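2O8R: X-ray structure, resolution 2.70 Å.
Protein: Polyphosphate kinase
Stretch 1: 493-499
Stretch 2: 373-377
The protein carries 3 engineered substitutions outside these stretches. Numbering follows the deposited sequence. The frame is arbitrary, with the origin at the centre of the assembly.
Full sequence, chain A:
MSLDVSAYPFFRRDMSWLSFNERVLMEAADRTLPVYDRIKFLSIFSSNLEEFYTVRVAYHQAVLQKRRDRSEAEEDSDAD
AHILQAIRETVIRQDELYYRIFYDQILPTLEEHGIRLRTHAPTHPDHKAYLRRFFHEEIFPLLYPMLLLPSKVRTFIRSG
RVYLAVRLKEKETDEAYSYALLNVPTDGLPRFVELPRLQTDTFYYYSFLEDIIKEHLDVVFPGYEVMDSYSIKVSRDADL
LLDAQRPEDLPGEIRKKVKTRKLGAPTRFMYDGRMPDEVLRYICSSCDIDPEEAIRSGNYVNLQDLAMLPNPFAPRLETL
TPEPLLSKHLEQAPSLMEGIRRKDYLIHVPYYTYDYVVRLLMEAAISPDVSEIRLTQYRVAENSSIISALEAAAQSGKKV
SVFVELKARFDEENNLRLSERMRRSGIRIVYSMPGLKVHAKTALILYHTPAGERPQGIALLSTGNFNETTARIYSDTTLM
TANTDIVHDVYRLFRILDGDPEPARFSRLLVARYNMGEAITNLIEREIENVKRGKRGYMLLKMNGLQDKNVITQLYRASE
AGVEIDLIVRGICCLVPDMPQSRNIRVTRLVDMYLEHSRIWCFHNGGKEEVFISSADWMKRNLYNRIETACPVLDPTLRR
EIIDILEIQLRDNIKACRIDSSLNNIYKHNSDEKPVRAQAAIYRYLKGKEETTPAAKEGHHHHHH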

# COMPACT_ATOMS: atom_id res chain seq x y z
N LEU A 493 34.46 -0.93 5.03
CA LEU A 493 33.59 -0.81 3.86
C LEU A 493 32.61 0.36 4.01
O LEU A 493 32.49 1.19 3.10
CB LEU A 493 32.82 -2.10 3.59
CG LEU A 493 31.80 -2.09 2.45
CD1 LEU A 493 32.41 -1.67 1.11
CD2 LEU A 493 31.09 -3.46 2.34
N PHE A 494 31.94 0.44 5.16
CA PHE A 494 30.94 1.47 5.32
C PHE A 494 31.54 2.87 5.38
O PHE A 494 30.91 3.84 4.96
CB PHE A 494 30.08 1.23 6.55
CG PHE A 494 28.97 0.24 6.33
CD1 PHE A 494 27.86 0.58 5.59
CD2 PHE A 494 29.03 -1.03 6.90
CE1 PHE A 494 26.82 -0.31 5.40
CE2 PHE A 494 27.98 -1.94 6.72
CZ PHE A 494 26.88 -1.58 5.97
N ARG A 495 32.75 2.98 5.89
CA ARG A 495 33.42 4.27 5.92
C ARG A 495 33.75 4.71 4.51
O ARG A 495 33.56 5.88 4.16
CB ARG A 495 34.68 4.22 6.78
CG ARG A 495 34.41 4.46 8.23
CD ARG A 495 35.66 4.37 9.07
NE ARG A 495 36.76 5.16 8.55
CZ ARG A 495 36.93 6.46 8.76
NH1 ARG A 495 36.06 7.14 9.49
NH2 ARG A 495 37.97 7.09 8.22
N ILE A 496 34.25 3.77 3.72
CA ILE A 496 34.47 4.02 2.30
C ILE A 496 33.17 4.44 1.59
O ILE A 496 33.16 5.43 0.87
CB ILE A 496 35.14 2.80 1.61
CG1 ILE A 496 36.56 2.60 2.16
CG2 ILE A 496 35.18 2.99 0.09
CD1 ILE A 496 37.32 1.43 1.54
N LEU A 497 32.08 3.72 1.83
CA LEU A 497 30.78 4.12 1.25
C LEU A 497 30.30 5.49 1.79
O LEU A 497 29.59 6.22 1.09
CB LEU A 497 29.71 3.04 1.46
CG LEU A 497 30.01 1.70 0.79
CD1 LEU A 497 28.97 0.67 1.13
CD2 LEU A 497 30.13 1.87 -0.72
N ASP A 498 30.70 5.83 3.01
CA ASP A 498 30.36 7.11 3.61
C ASP A 498 31.40 8.18 3.30
O ASP A 498 31.44 9.22 3.96
CB ASP A 498 30.19 6.97 5.12
CG ASP A 498 29.30 8.04 5.73
OD1 ASP A 498 28.68 8.83 4.96
OD2 ASP A 498 29.20 8.11 6.97
N GLY A 499 32.27 7.93 2.33
CA GLY A 499 33.24 8.93 1.86
C GLY A 499 34.42 9.30 2.75
O GLY A 499 35.15 10.25 2.45
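Stretch 2 (373-377) IRLTQ

A long side chain with a charged end can serve two masters at once, its methylene groups packing as a hydrocarbon while its guanidinium seeks carbonyls and carboxylates. The contact in polyphosphate kinase between residues 373-377 and residues 493-499, of which 493-497 are the end of a helix that begins earlier in the chain, is a compact example. The second stretch is extended throughout, the continuation of a strand that begins earlier in the chain, and it crosses the helix at an angle of 68° between the two N-to-C directions, with the axes approaching to 10.0 Å. The contact centres on one pair: the closest CA atoms, those of Phe494 and Arg374, are 7.5 Å apart.

These two residues dominate the 277 Å² buried between the stretches, each having 101 Å² covered by the other side. Both direct their CA-to-CB bonds toward the opposing stretch. Arg374 sets its CB over one face of the Phe494 ring, 3.9 Å from the ring centroid and only 5° off the normal, a CH-pi contact of nearly ideal placement. With chi1 in the m well, chi2 in t and chi3 in p, the chain continues past the ring to the base of the Phe494 side chain, where Arg374 NE comes within 3.1 Å of Phe494 CB, which lies near the guanidinium plane, at its edge.

The polar end meets partners in the last turn of the helix and just beyond it. Arg374 NH2 donates a weak hydrogen bond to Phe494 O, 3.2 Å away with an angle of 139° at the hydrogen. That carbonyl also accepts the backbone bond from Asp498 N to Phe494 O, at 2.8 Å, so the arginine shares an acceptor already engaged in helical bonding. Asp498, the first residue to leave helical phi/psi, adds a long salt bridge, with 3.8 Å between Asp498 OD2 and Arg374 NH2; both carboxylate oxygens are hydrogen-bonded elsewhere in the structure.

Farther along the strand, the Phe494 ring supplies the remaining close contacts. Phe494 CZ reaches the backbone at Leu375 CA, 3.8 Å away, while the CA-to-CB bond of Leu375 points away from the other stretch. Thr376, whose CA-to-CB bond points sideways, brings its methyl group to the ring, with 3.9 Å between Thr376 CG2 and Phe494 CE1. One aromatic side chain thus spans three consecutive strand residues, and the arginine at the start of that run links the ring's hydrophobic surface to the polar atoms where the helix ends.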

# COMPACT_ATOMS: atom_id res chain seq x y z
N ILE A 373 24.99 1.46 14.40
CA ILE A 373 24.42 0.45 13.52
C ILE A 373 24.43 0.99 12.10
O ILE A 373 24.06 2.14 11.85
CB ILE A 373 22.98 0.15 13.89
CG1 ILE A 373 22.87 -0.23 15.37
CG2 ILE A 373 22.43 -0.95 13.02
CD1 ILE A 373 21.45 -0.35 15.87
N ARG A 374 24.90 0.17 11.17
CA ARG A 374 25.02 0.58 9.77
C ARG A 374 24.56 -0.57 8.90
O ARG A 374 24.98 -1.72 9.11
CB ARG A 374 26.46 0.92 9.44
CG ARG A 374 27.07 1.91 10.41
CD ARG A 374 28.57 1.95 10.34
NE ARG A 374 29.09 2.60 9.13
CZ ARG A 374 28.96 3.90 8.86
NH1 ARG A 374 28.31 4.71 9.68
NH2 ARG A 374 29.49 4.38 7.74
N LEU A 375 23.67 -0.29 7.95
CA LEU A 375 23.23 -1.33 7.02
C LEU A 375 22.90 -0.86 5.59
O LEU A 375 22.70 0.33 5.30
CB LEU A 375 22.07 -2.13 7.61
CG LEU A 375 20.63 -1.80 7.21
CD1 LEU A 375 19.71 -2.95 7.58
CD2 LEU A 375 20.20 -0.53 7.87
N THR A 376 22.85 -1.83 4.69
CA THR A 376 22.46 -1.55 3.34
C THR A 376 20.98 -1.91 3.18
O THR A 376 20.47 -2.71 3.94
CB THR A 376 23.36 -2.30 2.34
OG1 THR A 376 23.40 -3.69 2.70
CG2 THR A 376 24.77 -1.76 2.40
N GLN A 377 20.31 -1.28 2.22
CA GLN A 377 18.89 -1.52 1.92
C GLN A 377 18.63 -1.24 0.44
O GLN A 377 19.12 -0.22 -0.08
CB GLN A 377 18.02 -0.57 2.76
CG GLN A 377 17.43 -1.17 4.03
CD GLN A 377 15.96 -1.56 3.89
OE1 GLN A 377 15.28 -1.82 4.88
NE2 GLN A 377 15.47 -1.60 2.65